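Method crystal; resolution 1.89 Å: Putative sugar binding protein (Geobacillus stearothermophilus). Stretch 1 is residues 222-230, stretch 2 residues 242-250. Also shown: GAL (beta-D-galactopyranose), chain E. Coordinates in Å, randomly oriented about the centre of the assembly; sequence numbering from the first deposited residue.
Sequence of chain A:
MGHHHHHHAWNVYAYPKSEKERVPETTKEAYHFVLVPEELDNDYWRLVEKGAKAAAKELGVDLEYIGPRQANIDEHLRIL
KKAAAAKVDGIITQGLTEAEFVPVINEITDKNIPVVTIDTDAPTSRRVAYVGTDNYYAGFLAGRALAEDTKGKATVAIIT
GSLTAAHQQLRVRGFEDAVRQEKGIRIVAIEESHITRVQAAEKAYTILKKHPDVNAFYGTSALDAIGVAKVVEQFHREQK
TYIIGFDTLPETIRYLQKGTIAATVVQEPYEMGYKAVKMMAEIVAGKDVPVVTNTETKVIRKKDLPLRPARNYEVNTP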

ATOM      1  N   ALA A 222       4.626  -3.178  -2.067  1.00 16.65           N
ATOM      2  CA  ALA A 222       4.988  -4.438  -1.417  1.00 20.81           C
ATOM      3  C   ALA A 222       5.983  -5.286  -2.203  1.00 20.41           C
ATOM      4  O   ALA A 222       6.680  -6.107  -1.594  1.00 21.61           O
ATOM      5  CB  ALA A 222       3.737  -5.265  -1.139  1.00 17.85           C
ATOM      6  N   LEU A 223       6.068  -5.123  -3.524  1.00 19.29           N
ATOM      7  CA  LEU A 223       6.931  -5.958  -4.355  1.00 17.58           C
ATOM      8  C   LEU A 223       8.161  -5.222  -4.874  1.00 22.05           C
ATOM      9  O   LEU A 223       9.004  -5.835  -5.542  1.00 19.94           O
ATOM     10  CB  LEU A 223       6.121  -6.524  -5.534  1.00 17.97           C
ATOM     11  CG  LEU A 223       4.889  -7.319  -5.096  1.00 19.54           C
ATOM     12  CD1 LEU A 223       3.975  -7.656  -6.276  1.00 20.38           C
ATOM     13  CD2 LEU A 223       5.297  -8.584  -4.346  1.00 18.85           C
ATOM     14  N   ASP A 224       8.287  -3.927  -4.587  1.00 16.51           N
ATOM     15  CA  ASP A 224       9.351  -3.131  -5.187  1.00 23.52           C
ATOM     16  C   ASP A 224      10.728  -3.597  -4.729  1.00 21.69           C
ATOM     17  O   ASP A 224      11.625  -3.823  -5.555  1.00 19.16           O
ATOM     18  CB  ASP A 224       9.144  -1.660  -4.846  1.00 20.93           C
ATOM     19  CG  ASP A 224       7.899  -1.102  -5.461  1.00 21.91           C
ATOM     20  OD1 ASP A 224       7.538  -1.556  -6.565  1.00 21.73           O
ATOM     21  OD2 ASP A 224       7.292  -0.196  -4.856  1.00 19.64           O
ATOM     22  N   ALA A 225      10.926  -3.717  -3.415  1.00 20.23           N
ATOM     23  CA  ALA A 225      12.252  -4.083  -2.914  1.00 20.87           C
ATOM     24  C   ALA A 225      12.610  -5.512  -3.297  1.00 22.81           C
ATOM     25  O   ALA A 225      13.794  -5.851  -3.423  1.00 21.11           O
ATOM     26  CB  ALA A 225      12.306  -3.897  -1.400  1.00 20.16           C
ATOM     27  N   ILE A 226      11.602  -6.356  -3.507  1.00 22.75           N
ATOM     28  CA  ILE A 226      11.855  -7.687  -4.041  1.00 21.08           C
ATOM     29  C   ILE A 226      12.412  -7.594  -5.454  1.00 22.25           C
ATOM     30  O   ILE A 226      13.382  -8.282  -5.799  1.00 22.31           O
ATOM     31  CB  ILE A 226      10.566  -8.525  -3.985  1.00 24.82           C
ATOM     32  CG1 ILE A 226      10.219  -8.846  -2.532  1.00 23.61           C
ATOM     33  CG2 ILE A 226      10.711  -9.803  -4.832  1.00 26.35           C
ATOM     34  CD1 ILE A 226       8.769  -9.272  -2.344  1.00 24.85           C
ATOM     35  N   GLY A 227      11.823  -6.731  -6.287  1.00 20.27           N
ATOM     36  CA  GLY A 227      12.356  -6.532  -7.627  1.00 21.39           C
ATOM     37  C   GLY A 227      13.773  -5.987  -7.610  1.00 23.76           C
ATOM     38  O   GLY A 227      14.636  -6.446  -8.363  1.00 26.04           O
ATOM     39  N   VAL A 228      14.038  -5.019  -6.734  1.00 20.46           N
ATOM     40  CA  VAL A 228      15.379  -4.446  -6.648  1.00 19.95           C
ATOM     41  C   VAL A 228      16.377  -5.487  -6.169  1.00 24.97           C
ATOM     42  O   VAL A 228      17.477  -5.610  -6.722  1.00 27.66           O
ATOM     43  CB  VAL A 228      15.372  -3.217  -5.729  1.00 19.93           C
ATOM     44  CG1 VAL A 228      16.796  -2.658  -5.594  1.00 19.60           C
ATOM     45  CG2 VAL A 228      14.416  -2.183  -6.253  1.00 17.77           C
ATOM     46  N   ALA A 229      16.010  -6.262  -5.146  1.00 20.03           N
ATOM     47  CA  ALA A 229      16.954  -7.212  -4.570  1.00 22.85           C
ATOM     48  C   ALA A 229      17.373  -8.261  -5.593  1.00 28.65           C
ATOM     49  O   ALA A 229      18.541  -8.665  -5.635  1.00 33.21           O
ATOM     50  CB  ALA A 229      16.348  -7.876  -3.338  1.00 24.08           C
ATOM     51  N   LYS A 230      16.430  -8.724  -6.417  1.00 25.89           N
ATOM     52  CA  LYS A 230      16.783  -9.673  -7.467  1.00 29.74           C
ATOM     53  C   LYS A 230      17.849  -9.100  -8.389  1.00 31.42           C
ATOM     54  O   LYS A 230      18.801  -9.795  -8.758  1.00 31.75           O
ATOM     55  CB  LYS A 230      15.542 -10.058  -8.268  1.00 29.72           C
ATOM     56  CG  LYS A 230      15.840 -10.870  -9.527  1.00 38.17           C
ATOM     57  CD  LYS A 230      14.725 -10.695 -10.575  1.00 40.04           C
ATOM     58  CE  LYS A 230      14.904 -11.629 -11.769  1.00 41.23           C
ATOM     59  NZ  LYS A 230      14.600 -13.044 -11.415  1.00 39.01           N
ATOM     60  N   TYR A 242      22.190  -0.328  -0.398  1.00 28.03           N
ATOM     61  CA  TYR A 242      21.211  -0.231   0.678  1.00 24.05           C
ATOM     62  C   TYR A 242      19.805  -0.281   0.092  1.00 21.90           C
ATOM     63  O   TYR A 242      19.473   0.493  -0.808  1.00 24.78           O
ATOM     64  CB  TYR A 242      21.411   1.060   1.473  1.00 23.84           C
ATOM     65  CG  TYR A 242      20.433   1.259   2.619  1.00 23.14           C
ATOM     66  CD1 TYR A 242      20.703   0.765   3.889  1.00 23.32           C
ATOM     67  CD2 TYR A 242      19.237   1.950   2.426  1.00 24.01           C
ATOM     68  CE1 TYR A 242      19.799   0.948   4.940  1.00 25.06           C
ATOM     69  CE2 TYR A 242      18.332   2.140   3.469  1.00 23.48           C
ATOM     70  CZ  TYR A 242      18.615   1.637   4.720  1.00 24.04           C
ATOM     71  OH  TYR A 242      17.719   1.837   5.762  1.00 23.70           O
ATOM     72  N   ILE A 243      18.977  -1.187   0.600  1.00 21.05           N
ATOM     73  CA  ILE A 243      17.595  -1.319   0.131  1.00 22.09           C
ATOM     74  C   ILE A 243      16.662  -1.179   1.320  1.00 20.07           C
ATOM     75  O   ILE A 243      16.744  -1.966   2.270  1.00 24.00           O
ATOM     76  CB  ILE A 243      17.344  -2.661  -0.568  1.00 21.03           C
ATOM     77  CG1 ILE A 243      18.309  -2.856  -1.726  1.00 17.47           C
ATOM     78  CG2 ILE A 243      15.907  -2.719  -1.086  1.00 17.67           C
ATOM     79  CD1 ILE A 243      18.153  -4.208  -2.396  1.00 21.88           C
ATOM     80  N   ILE A 244      15.746  -0.213   1.255  1.00 20.58           N
ATOM     81  CA  ILE A 244      14.626  -0.159   2.186  1.00 14.43           C
ATOM     82  C   ILE A 244      13.340  -0.252   1.368  1.00 19.73           C
ATOM     83  O   ILE A 244      13.162   0.479   0.386  1.00 21.12           O
ATOM     84  CB  ILE A 244      14.661   1.095   3.087  1.00 16.40           C
ATOM     85  CG1 ILE A 244      13.464   1.085   4.068  1.00 16.71           C
ATOM     86  CG2 ILE A 244      14.732   2.367   2.268  1.00 18.66           C
ATOM     87  CD1 ILE A 244      13.597   2.028   5.274  1.00 19.60           C
ATOM     88  N   GLY A 245      12.486  -1.199   1.728  1.00 18.61           N
ATOM     89  CA  GLY A 245      11.231  -1.398   1.013  1.00 17.83           C
ATOM     90  C   GLY A 245      10.019  -1.347   1.917  1.00 19.43           C
ATOM     91  O   GLY A 245      10.122  -0.921   3.069  1.00 22.60           O
ATOM     92  N   PHE A 246       8.861  -1.773   1.402  1.00 22.36           N
ATOM     93  CA  PHE A 246       7.607  -1.782   2.137  1.00 21.27           C
ATOM     94  C   PHE A 246       7.096  -3.205   2.321  1.00 19.23           C
ATOM     95  O   PHE A 246       7.314  -4.077   1.477  1.00 20.11           O
ATOM     96  CB  PHE A 246       6.521  -0.947   1.427  1.00 18.10           C
ATOM     97  CG  PHE A 246       6.265   0.387   2.080  1.00 22.62           C
ATOM     98  CD1 PHE A 246       7.177   1.421   1.952  1.00 20.35           C
ATOM     99  CD2 PHE A 246       5.126   0.590   2.840  1.00 22.26           C
ATOM    100  CE1 PHE A 246       6.953   2.642   2.548  1.00 22.35           C
ATOM    101  CE2 PHE A 246       4.895   1.810   3.460  1.00 21.23           C
ATOM    102  CZ  PHE A 246       5.820   2.841   3.310  1.00 20.14           C
ATOM    103  N   ASP A 247       6.427  -3.414   3.457  1.00 21.66           N
ATOM    104  CA  ASP A 247       5.666  -4.613   3.798  1.00 19.88           C
ATOM    105  C   ASP A 247       6.553  -5.814   4.074  1.00 25.52           C
ATOM    106  O   ASP A 247       7.788  -5.734   3.992  1.00 26.49           O
ATOM    107  CB  ASP A 247       4.641  -4.925   2.701  1.00 22.14           C
ATOM    108  CG  ASP A 247       3.756  -3.742   2.418  1.00 17.60           C
ATOM    109  OD1 ASP A 247       3.062  -3.265   3.342  1.00 19.90           O
ATOM    110  OD2 ASP A 247       3.803  -3.246   1.285  1.00 20.36           O
ATOM    111  N   THR A 248       5.922  -6.923   4.444  1.00 24.42           N
ATOM    112  CA  THR A 248       6.619  -8.052   5.035  1.00 27.15           C
ATOM    113  C   THR A 248       6.204  -9.346   4.366  1.00 24.45           C
ATOM    114  O   THR A 248       6.071 -10.386   5.016  1.00 26.54           O
ATOM    115  CB  THR A 248       6.368  -8.120   6.543  1.00 30.75           C
ATOM    116  OG1 THR A 248       4.957  -8.180   6.790  1.00 30.82           O
ATOM    117  CG2 THR A 248       6.947  -6.893   7.254  1.00 28.26           C
ATOM    118  N   LEU A 249       6.002  -9.305   3.049  1.00 28.86           N
ATOM    119  CA  LEU A 249       5.752 -10.525   2.305  1.00 26.78           C
ATOM    120  C   LEU A 249       6.927 -11.483   2.488  1.00 30.41           C
ATOM    121  O   LEU A 249       8.060 -11.044   2.724  1.00 27.96           O
ATOM    122  CB  LEU A 249       5.537 -10.219   0.820  1.00 29.69           C
ATOM    123  CG  LEU A 249       4.271  -9.394   0.542  1.00 24.47           C
ATOM    124  CD1 LEU A 249       4.175  -9.006  -0.916  1.00 28.48           C
ATOM    125  CD2 LEU A 249       3.018 -10.144   0.993  1.00 23.17           C
ATOM    126  N   PRO A 250       6.679 -12.794   2.392  1.00 29.40           N
ATOM    127  CA  PRO A 250       7.748 -13.782   2.641  1.00 29.05           C
ATOM    128  C   PRO A 250       9.062 -13.520   1.917  1.00 30.54           C
ATOM    129  O   PRO A 250      10.121 -13.667   2.539  1.00 30.49           O
ATOM    130  CB  PRO A 250       7.106 -15.092   2.168  1.00 30.61           C
ATOM    131  CG  PRO A 250       5.642 -14.896   2.448  1.00 33.02           C
ATOM    132  CD  PRO A 250       5.361 -13.432   2.202  1.00 28.26           C
TER
HETATM  133  C1  GAL E 401       1.410  -2.048  -0.610  1.00 16.19           C
HETATM  134  C2  GAL E 401       0.221  -1.113  -0.717  1.00 17.95           C
HETATM  135  C3  GAL E 401      -0.944  -1.766  -1.482  1.00 17.31           C
HETATM  136  C4  GAL E 401      -0.475  -2.230  -2.850  1.00 16.41           C
HETATM  137  C5  GAL E 401       0.768  -3.094  -2.723  1.00 20.18           C
HETATM  138  C6  GAL E 401       1.389  -3.436  -4.079  1.00 19.10           C
HETATM  139  O1  GAL E 401       2.465  -1.401   0.073  1.00 20.53           O
HETATM  140  O2  GAL E 401      -0.259  -0.744   0.584  1.00 16.36           O
HETATM  141  O3  GAL E 401      -1.943  -0.821  -1.716  1.00 18.48           O
HETATM  142  O4  GAL E 401      -0.188  -1.103  -3.685  1.00 18.15           O
HETATM  143  O5  GAL E 401       1.841  -2.447  -1.927  1.00 19.67           O
HETATM  144  O6  GAL E 401       2.288  -4.517  -3.963  1.00 20.40           O
HETATM  145  O   HOH W   1       7.028  -6.882   1.019  1.00 20.25           O
HETATM  146  O   HOH W   2       9.233  -2.989  -1.161  1.00 18.85           O

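No direct hydrogen bond joins the two stretches; apolar packing, two waters and a galactose do the work. Ala-222 sits where all three meet. Ala-222 N donates to GAL O5 at 2.9 Å, while GAL O1 donates to Asp-247 OD2 at 2.6 Å, so the sugar bridges the stretches. Ala-222 CB lies 3.2 Å from Asp-247 OD2 and 3.8 Å from Leu-249 CD1. Water 1 donates to Ala-222 O (2.7 Å) and to Phe-246 O (2.9 Å), pairing two carbonyls that could not bond each other. Leu-223 starts away from stretch 2, yet its end returns, with CD2 3.6 Å from Leu-249 CD1.

The helix begins at Asp-224, whose side chain bonds elsewhere. The CA-to-CB bond of Ala-225 points toward the strand: its CB lies 3.6 Å from Gly-245 CA and 3.8 Å from Ile-243 CG2. Glycine is what permits this approach, since a CB on Gly-245 would fall 2.3 Å from Ala-225 CB. Water 2 accepts from both Ala-225 N and Phe-246 N, each at 2.9 Å. One turn on, Ile-243 fills the widening space: its CD1 reaches Val-228 CG1 at 3.8 Å and Ala-229 CA at 3.9 Å. The rule is small against small at the close point (Ala-225 and Gly-245), with the longer Ile-243 side chain reaching across beyond it.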